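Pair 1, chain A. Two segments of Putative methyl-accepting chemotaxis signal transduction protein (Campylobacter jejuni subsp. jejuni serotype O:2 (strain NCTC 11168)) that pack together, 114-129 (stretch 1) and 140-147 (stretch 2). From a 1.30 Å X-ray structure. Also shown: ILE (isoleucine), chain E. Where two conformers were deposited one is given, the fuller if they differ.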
# COMPACT_ATOMS: atom_id res chain seq x y z
N ASP A 114 22.99 0.10 14.64
CA ASP A 114 21.80 -0.45 15.27
C ASP A 114 21.10 -1.49 14.40
O ASP A 114 20.71 -2.55 14.89
CB ASP A 114 20.83 0.66 15.69
CG ASP A 114 21.04 1.11 17.13
OD1 ASP A 114 22.12 0.84 17.69
OD2 ASP A 114 20.13 1.75 17.69
N TRP A 115 20.95 -1.20 13.10
CA TRP A 115 20.27 -2.15 12.23
C TRP A 115 20.99 -3.49 12.23
O TRP A 115 20.37 -4.54 12.09
CB TRP A 115 20.10 -1.61 10.79
CG TRP A 115 21.37 -1.36 10.01
CD1 TRP A 115 21.95 -0.14 9.78
CD2 TRP A 115 22.17 -2.32 9.31
NE1 TRP A 115 23.08 -0.29 9.01
CE2 TRP A 115 23.24 -1.62 8.72
CE3 TRP A 115 22.11 -3.72 9.16
CZ2 TRP A 115 24.23 -2.26 7.97
CZ3 TRP A 115 23.09 -4.35 8.41
CH2 TRP A 115 24.13 -3.62 7.83
N TYR A 116 22.31 -3.44 12.41
CA TYR A 116 23.10 -4.65 12.43
C TYR A 116 23.02 -5.31 13.81
O TYR A 116 22.62 -6.46 13.94
CB TYR A 116 24.55 -4.34 12.03
CG TYR A 116 25.45 -5.55 11.92
CD1 TYR A 116 26.18 -5.99 13.01
CD2 TYR A 116 25.56 -6.24 10.72
CE1 TYR A 116 27.00 -7.09 12.91
CE2 TYR A 116 26.38 -7.35 10.61
CZ TYR A 116 27.09 -7.77 11.71
OH TYR A 116 27.91 -8.87 11.61
N GLN A 117 23.37 -4.56 14.85
CA GLN A 117 23.43 -5.13 16.18
C GLN A 117 22.07 -5.59 16.71
O GLN A 117 21.96 -6.64 17.34
CB GLN A 117 24.12 -4.18 17.15
CG GLN A 117 25.63 -4.15 16.95
CD GLN A 117 26.29 -5.50 17.24
OE1 GLN A 117 25.95 -6.17 18.21
NE2 GLN A 117 27.24 -5.88 16.40
N GLU A 118 21.02 -4.83 16.42
CA GLU A 118 19.70 -5.20 16.93
C GLU A 118 19.14 -6.45 16.26
O GLU A 118 18.43 -7.24 16.89
CB GLU A 118 18.72 -4.03 16.83
CG GLU A 118 19.07 -2.86 17.74
CD GLU A 118 19.14 -3.27 19.20
OE1 GLU A 118 18.24 -4.00 19.65
OE2 GLU A 118 20.10 -2.87 19.88
N ALA A 119 19.49 -6.65 14.99
CA ALA A 119 19.03 -7.83 14.26
C ALA A 119 19.61 -9.11 14.86
O ALA A 119 18.97 -10.16 14.83
CB ALA A 119 19.43 -7.73 12.80
N LEU A 120 20.82 -9.01 15.41
CA LEU A 120 21.49 -10.15 16.01
C LEU A 120 20.95 -10.47 17.40
O LEU A 120 21.21 -11.55 17.95
CB LEU A 120 23.00 -9.90 16.09
CG LEU A 120 23.73 -9.76 14.75
CD1 LEU A 120 25.19 -9.38 14.98
CD2 LEU A 120 23.64 -11.05 13.95
N LYS A 121 20.19 -9.54 17.97
CA LYS A 121 19.63 -9.72 19.31
C LYS A 121 18.22 -10.26 19.28
O LYS A 121 17.62 -10.52 20.32
CB LYS A 121 19.60 -8.39 20.07
CG LYS A 121 20.96 -7.80 20.34
CD LYS A 121 20.81 -6.45 20.99
CE LYS A 121 22.15 -5.82 21.28
NZ LYS A 121 21.98 -4.47 21.86
N THR A 122 17.67 -10.42 18.08
CA THR A 122 16.27 -10.82 17.94
C THR A 122 16.02 -11.76 16.77
O THR A 122 16.75 -11.75 15.77
CB THR A 122 15.33 -9.59 17.83
OG1 THR A 122 13.97 -10.04 17.80
CG2 THR A 122 15.62 -8.81 16.55
N ASN A 123 14.98 -12.57 16.92
CA ASN A 123 14.49 -13.43 15.86
C ASN A 123 13.70 -12.60 14.87
O ASN A 123 13.40 -13.04 13.76
CB ASN A 123 13.57 -14.49 16.45
CG ASN A 123 14.17 -15.88 16.43
OD1 ASN A 123 15.37 -16.05 16.20
ND2 ASN A 123 13.34 -16.89 16.68
N ASP A 124 13.36 -11.39 15.29
CA ASP A 124 12.41 -10.57 14.57
C ASP A 124 13.08 -9.66 13.55
O ASP A 124 14.30 -9.48 13.55
CB ASP A 124 11.61 -9.71 15.55
CG ASP A 124 10.84 -10.54 16.55
OD1 ASP A 124 10.41 -11.66 16.19
OD2 ASP A 124 10.65 -10.07 17.69
N ILE A 125 12.26 -9.10 12.67
CA ILE A 125 12.69 -7.97 11.88
C ILE A 125 12.85 -6.81 12.84
O ILE A 125 12.02 -6.59 13.72
CB ILE A 125 11.66 -7.61 10.82
CG1 ILE A 125 11.56 -8.74 9.80
CG2 ILE A 125 12.02 -6.29 10.12
CD1 ILE A 125 10.49 -8.54 8.82
N PHE A 126 13.96 -6.09 12.69
CA PHE A 126 14.16 -4.86 13.41
C PHE A 126 13.83 -3.69 12.50
O PHE A 126 14.25 -3.65 11.34
CB PHE A 126 15.59 -4.74 13.93
CG PHE A 126 15.82 -3.53 14.78
CD1 PHE A 126 15.32 -3.49 16.08
CD2 PHE A 126 16.50 -2.44 14.29
CE1 PHE A 126 15.52 -2.37 16.87
CE2 PHE A 126 16.70 -1.32 15.08
CZ PHE A 126 16.21 -1.28 16.37
N VAL A 127 13.07 -2.73 13.03
CA VAL A 127 12.73 -1.53 12.29
C VAL A 127 13.40 -0.35 12.98
O VAL A 127 13.11 -0.06 14.14
CB VAL A 127 11.22 -1.29 12.27
CG1 VAL A 127 10.88 -0.07 11.41
CG2 VAL A 127 10.48 -2.54 11.78
N THR A 128 14.31 0.32 12.29
CA THR A 128 15.00 1.45 12.87
C THR A 128 14.13 2.69 12.87
O THR A 128 13.24 2.83 12.03
CB THR A 128 16.28 1.82 12.09
OG1 THR A 128 15.92 2.37 10.81
CG2 THR A 128 17.17 0.62 11.90
N PRO A 129 14.39 3.61 13.81
CA PRO A 129 13.90 4.97 13.61
C PRO A 129 14.52 5.52 12.33
O PRO A 129 15.56 5.01 11.87
CB PRO A 129 14.46 5.72 14.83
CG PRO A 129 14.80 4.66 15.83
CD PRO A 129 15.21 3.47 15.03
N VAL A 140 16.07 7.43 5.76
CA VAL A 140 15.52 6.11 5.50
C VAL A 140 15.04 5.44 6.77
O VAL A 140 15.49 5.76 7.88
CB VAL A 140 16.55 5.16 4.82
CG1 VAL A 140 16.96 5.69 3.45
CG2 VAL A 140 17.77 4.98 5.72
N ILE A 141 14.10 4.53 6.59
CA ILE A 141 13.76 3.56 7.62
C ILE A 141 14.34 2.24 7.15
O ILE A 141 14.15 1.84 5.98
CB ILE A 141 12.24 3.42 7.76
CG1 ILE A 141 11.65 4.74 8.29
CG2 ILE A 141 11.89 2.24 8.66
CD1 ILE A 141 10.16 4.88 8.03
N THR A 142 15.06 1.57 8.04
CA THR A 142 15.71 0.30 7.72
C THR A 142 14.99 -0.86 8.39
O THR A 142 14.66 -0.81 9.58
CB THR A 142 17.19 0.32 8.15
OG1 THR A 142 17.88 1.32 7.41
CG2 THR A 142 17.85 -1.04 7.90
N TYR A 143 14.74 -1.90 7.59
CA TYR A 143 14.20 -3.15 8.08
C TYR A 143 15.35 -4.13 8.01
O TYR A 143 15.93 -4.32 6.94
CB TYR A 143 13.04 -3.61 7.18
CG TYR A 143 11.95 -2.56 7.12
CD1 TYR A 143 12.05 -1.48 6.25
CD2 TYR A 143 10.85 -2.63 7.96
CE1 TYR A 143 11.08 -0.50 6.22
CE2 TYR A 143 9.87 -1.64 7.93
CZ TYR A 143 9.99 -0.58 7.06
OH TYR A 143 9.04 0.40 6.98
N SER A 144 15.71 -4.75 9.13
CA SER A 144 16.83 -5.68 9.12
C SER A 144 16.48 -7.02 9.74
O SER A 144 15.56 -7.12 10.56
CB SER A 144 18.08 -5.08 9.77
OG SER A 144 17.84 -4.77 11.13
N LYS A 145 17.22 -8.04 9.34
CA LYS A 145 16.96 -9.39 9.81
C LYS A 145 18.22 -10.21 9.71
O LYS A 145 18.87 -10.23 8.66
CB LYS A 145 15.85 -10.04 8.99
CG LYS A 145 15.45 -11.41 9.52
CD LYS A 145 13.96 -11.63 9.42
CE LYS A 145 13.43 -12.43 10.61
NZ LYS A 145 14.17 -13.70 10.84
N ALA A 146 18.57 -10.89 10.79
CA ALA A 146 19.72 -11.77 10.77
C ALA A 146 19.38 -12.98 9.92
O ALA A 146 18.30 -13.56 10.06
CB ALA A 146 20.09 -12.20 12.18
N ILE A 147 20.30 -13.35 9.04
CA ILE A 147 20.10 -14.49 8.16
C ILE A 147 20.90 -15.66 8.66
O ILE A 147 22.12 -15.55 8.83
CB ILE A 147 20.57 -14.18 6.72
CG1 ILE A 147 19.99 -12.85 6.25
CG2 ILE A 147 20.19 -15.32 5.78
CD1 ILE A 147 18.49 -12.81 6.29
N ILE E . 21.57 2.70 5.43
CA ILE E . 22.63 1.85 5.94
C ILE E . 23.50 2.68 6.86
O ILE E . 24.18 2.16 7.74
CB ILE E . 23.45 1.20 4.79
CG1 ILE E . 24.32 0.07 5.33
CG2 ILE E . 24.28 2.24 4.05
CD1 ILE E . 24.95 -0.80 4.26
OXT ILE E . 23.51 3.91 6.76
O HOH W 1 16.82 -10.73 13.13
O HOH W 2 16.75 -2.29 10.99

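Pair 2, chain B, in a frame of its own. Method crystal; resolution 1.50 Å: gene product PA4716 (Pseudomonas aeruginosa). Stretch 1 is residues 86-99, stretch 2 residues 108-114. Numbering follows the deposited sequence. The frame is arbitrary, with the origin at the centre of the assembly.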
# COMPACT_ATOMS: atom_id res chain seq x y z
N LEU B 86 -12.92 10.95 -16.61
CA LEU B 86 -13.56 11.00 -17.93
C LEU B 86 -14.01 12.41 -18.28
O LEU B 86 -13.91 12.81 -19.43
CB LEU B 86 -14.73 10.02 -17.99
CG LEU B 86 -14.32 8.55 -17.94
CD1 LEU B 86 -15.56 7.68 -17.79
CD2 LEU B 86 -13.56 8.12 -19.17
N HIS B 87 -14.48 13.16 -17.30
CA HIS B 87 -14.87 14.57 -17.48
C HIS B 87 -13.64 15.40 -17.83
O HIS B 87 -13.67 16.21 -18.76
CB HIS B 87 -15.52 15.08 -16.19
CG HIS B 87 -16.37 16.30 -16.35
ND1 HIS B 87 -16.07 17.35 -17.20
CD2 HIS B 87 -17.51 16.66 -15.71
CE1 HIS B 87 -17.00 18.29 -17.08
NE2 HIS B 87 -17.88 17.89 -16.18
N HIS B 88 -12.55 15.18 -17.11
CA HIS B 88 -11.28 15.86 -17.42
C HIS B 88 -10.81 15.61 -18.86
O HIS B 88 -10.41 16.55 -19.57
CB HIS B 88 -10.20 15.41 -16.42
CG HIS B 88 -8.83 15.91 -16.75
ND1 HIS B 88 -8.48 17.24 -16.69
CD2 HIS B 88 -7.72 15.24 -17.14
CE1 HIS B 88 -7.21 17.37 -17.03
NE2 HIS B 88 -6.73 16.18 -17.32
N LEU B 89 -10.88 14.36 -19.31
CA LEU B 89 -10.45 13.98 -20.65
C LEU B 89 -11.37 14.51 -21.75
O LEU B 89 -10.90 14.94 -22.79
CB LEU B 89 -10.32 12.46 -20.76
CG LEU B 89 -9.22 11.86 -19.89
CD1 LEU B 89 -9.30 10.33 -19.93
CD2 LEU B 89 -7.84 12.35 -20.31
N ARG B 90 -12.68 14.52 -21.50
CA ARG B 90 -13.64 14.95 -22.53
C ARG B 90 -13.66 16.48 -22.65
O ARG B 90 -13.78 17.01 -23.76
CB ARG B 90 -15.04 14.45 -22.20
CG ARG B 90 -16.10 14.75 -23.27
CD ARG B 90 -17.49 14.26 -22.90
NE ARG B 90 -18.38 14.07 -24.05
CZ ARG B 90 -18.94 15.06 -24.75
NH1 ARG B 90 -18.73 16.33 -24.44
NH2 ARG B 90 -19.72 14.75 -25.78
N GLY B 91 -13.53 17.16 -21.52
CA GLY B 91 -13.76 18.60 -21.45
C GLY B 91 -15.25 18.89 -21.34
O GLY B 91 -16.08 17.98 -21.26
N GLY B 92 -15.59 20.17 -21.37
CA GLY B 92 -16.96 20.62 -21.21
C GLY B 92 -17.17 21.24 -19.84
O GLY B 92 -16.73 20.69 -18.84
N ASP B 93 -17.84 22.39 -19.81
CA ASP B 93 -18.08 23.10 -18.55
C ASP B 93 -19.36 22.62 -17.88
O ASP B 93 -19.58 22.89 -16.70
CB ASP B 93 -18.20 24.61 -18.81
CG ASP B 93 -16.92 25.20 -19.37
OD1 ASP B 93 -16.80 25.31 -20.61
OD2 ASP B 93 -15.99 25.60 -18.64
N ASN B 94 -20.19 21.92 -18.63
CA ASN B 94 -21.49 21.48 -18.17
C ASN B 94 -21.43 20.13 -17.46
O ASN B 94 -20.46 19.38 -17.60
CB ASN B 94 -22.46 21.36 -19.35
CG ASN B 94 -21.94 20.42 -20.45
OD1 ASN B 94 -20.89 20.67 -21.07
ND2 ASN B 94 -22.68 19.34 -20.69
N GLU B 95 -22.49 19.82 -16.72
CA GLU B 95 -22.66 18.51 -16.11
C GLU B 95 -22.52 17.42 -17.18
O GLU B 95 -23.04 17.56 -18.28
CB GLU B 95 -24.03 18.39 -15.44
CG GLU B 95 -24.23 17.11 -14.65
CD GLU B 95 -25.56 17.06 -13.93
OE1 GLU B 95 -26.60 16.85 -14.56
OE2 GLU B 95 -25.54 17.24 -12.62
N GLN B 96 -21.82 16.35 -16.83
CA GLN B 96 -21.61 15.22 -17.73
C GLN B 96 -22.22 13.98 -17.09
O GLN B 96 -22.21 13.86 -15.87
CB GLN B 96 -20.12 15.00 -17.96
CG GLN B 96 -19.39 16.20 -18.54
CD GLN B 96 -19.83 16.56 -19.94
OE1 GLN B 96 -19.97 15.63 -20.77
NE2 GLN B 96 -20.06 17.76 -20.22
N HIS B 97 -22.74 13.09 -17.93
CA HIS B 97 -23.32 11.83 -17.50
C HIS B 97 -22.54 10.66 -18.10
O HIS B 97 -22.07 10.73 -19.23
CB HIS B 97 -24.79 11.75 -17.91
CG HIS B 97 -25.64 12.80 -17.28
ND1 HIS B 97 -25.71 14.09 -17.76
CD2 HIS B 97 -26.46 12.75 -16.21
CE1 HIS B 97 -26.53 14.79 -17.00
NE2 HIS B 97 -27.00 14.01 -16.05
N TRP B 98 -22.40 9.60 -17.32
CA TRP B 98 -21.58 8.44 -17.65
C TRP B 98 -22.29 7.18 -17.23
O TRP B 98 -23.09 7.19 -16.30
CB TRP B 98 -20.24 8.51 -16.89
CG TRP B 98 -19.58 9.82 -16.97
CD1 TRP B 98 -19.57 10.80 -16.02
CD2 TRP B 98 -18.83 10.32 -18.08
NE1 TRP B 98 -18.86 11.88 -16.48
CE2 TRP B 98 -18.39 11.61 -17.74
CE3 TRP B 98 -18.49 9.80 -19.34
CZ2 TRP B 98 -17.63 12.40 -18.61
CZ3 TRP B 98 -17.74 10.59 -20.20
CH2 TRP B 98 -17.32 11.87 -19.83
N THR B 99 -22.00 6.08 -17.90
CA THR B 99 -22.44 4.76 -17.47
C THR B 99 -21.23 3.86 -17.37
O THR B 99 -20.48 3.71 -18.34
CB THR B 99 -23.44 4.17 -18.47
OG1 THR B 99 -24.55 5.07 -18.61
CG2 THR B 99 -24.02 2.86 -17.95
N ALA B 108 -25.05 4.40 -13.23
CA ALA B 108 -25.16 5.74 -13.77
C ALA B 108 -24.44 6.74 -12.86
O ALA B 108 -24.61 6.73 -11.64
CB ALA B 108 -26.64 6.11 -13.92
N LEU B 109 -23.62 7.59 -13.47
CA LEU B 109 -22.90 8.63 -12.75
C LEU B 109 -23.07 9.98 -13.41
O LEU B 109 -23.39 10.06 -14.59
CB LEU B 109 -21.41 8.31 -12.66
CG LEU B 109 -21.06 7.06 -11.85
CD1 LEU B 109 -20.82 5.89 -12.76
CD2 LEU B 109 -19.87 7.33 -10.93
N ARG B 110 -22.88 11.03 -12.63
CA ARG B 110 -22.81 12.39 -13.13
C ARG B 110 -21.59 13.08 -12.52
O ARG B 110 -21.16 12.76 -11.41
CB ARG B 110 -24.09 13.16 -12.78
CG ARG B 110 -24.30 13.44 -11.33
CD ARG B 110 -25.62 14.17 -11.02
NE ARG B 110 -25.67 14.66 -9.64
CZ ARG B 110 -25.00 15.72 -9.19
NH1 ARG B 110 -24.25 16.46 -9.99
NH2 ARG B 110 -25.10 16.05 -7.90
N SER B 111 -21.02 14.01 -13.26
CA SER B 111 -19.92 14.80 -12.77
C SER B 111 -20.06 16.26 -13.16
O SER B 111 -20.55 16.58 -14.23
CB SER B 111 -18.59 14.25 -13.29
OG SER B 111 -18.58 14.24 -14.71
N VAL B 112 -19.59 17.13 -12.27
CA VAL B 112 -19.50 18.56 -12.53
C VAL B 112 -18.12 19.06 -12.12
O VAL B 112 -17.45 18.46 -11.29
CB VAL B 112 -20.59 19.33 -11.76
CG1 VAL B 112 -21.99 18.94 -12.25
CG2 VAL B 112 -20.48 19.10 -10.25
N ARG B 113 -17.70 20.15 -12.73
CA ARG B 113 -16.49 20.83 -12.28
C ARG B 113 -16.76 21.50 -10.95
O ARG B 113 -17.87 22.00 -10.70
CB ARG B 113 -16.05 21.86 -13.32
CG ARG B 113 -15.66 21.25 -14.64
CD ARG B 113 -15.01 22.21 -15.60
NE ARG B 113 -14.70 21.55 -16.87
CZ ARG B 113 -13.62 20.80 -17.09
NH1 ARG B 113 -12.70 20.61 -16.15
NH2 ARG B 113 -13.45 20.25 -18.29
N ALA B 114 -15.76 21.49 -10.08
CA ALA B 114 -15.87 22.09 -8.75
C ALA B 114 -14.49 22.54 -8.31
O ALA B 114 -13.66 21.72 -7.92
CB ALA B 114 -16.44 21.09 -7.76
O HOH W 3 -10.98 19.16 -19.22
O HOH W 4 -9.91 19.41 -16.15
O HOH W 5 -19.67 21.11 -14.61

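Pairs 1 and 2 share a helix that runs through a short loop into a strand, which lies antiparallel against the second stretch; 14 central residues superpose with an RMSD of 0.7 Å. The match is tightest in the strands, where Phe A126 falls on Gln B96 and Ser A144 on Ser B111. In each pair these two residues form an antiparallel hydrogen-bonded pair: Phe A126 N to Ser A144 O and Ser A144 N to Phe A126 O are both 2.9 Å, as are Gln B96 N to Ser B111 O and Ser B111 N to Gln B96 O.

Two residues along, the hydrogen bonding differs. Trp B98 continues in regular form, with Trp B98 N to Leu B109 O and Leu B109 N to Trp B98 O both at 2.9 Å. At the matching positions Thr A128 N still reaches Thr A142 O (3.0 Å), but the return bond goes from Thr A142 N to the side-chain atom Thr A128 OG1, also 3.0 Å, so a hydroxyl stands in for the backbone carbonyl.

The serine at this matched position, with chi1 in the p well in both pairs, finds different partners. Ser A144 OG donates to the helix carbonyl Trp A115 O at 2.7 Å and accepts from a water, tying strand to helix directly. In pair 2, Ser B111 OG instead accepts from the indole, Trp B98 NE1, at 3.0 Å, although its position is less certain because it sits too close to a neighbouring atom in the model.

On the other face of the sheet, Val A127 and Tyr A143 pack through Val A127 CG2 and Tyr A143 CD2 (3.8 Å), and nearby Ile A125 CG2 lies 4.1 Å from Tyr A143 CB. The counterparts in pair 2 are His B97, Arg B110 and Glu B95, and charge replaces part of this apolar contact: Glu B95 OE2 and Arg B110 NH1 form a salt bridge at 3.0 Å.

The loop is secured from different positions. In pair 1, Lys A145 NZ makes a weak hydrogen bond to Asn A123 O (3.1 Å), while the small Ala A146 leaves its CB 3.5 Å from Ala A119 O. Arg B113, which matches Ala A146, extends to the loop and donates from NE to Gly B92 O at 3.0 Å, with His B87 CE1 over one face of its guanidinium. Gly B92 matches Thr A122, but its backbone angles call for glycine, and a CB there would clash with Gln B96 NE2.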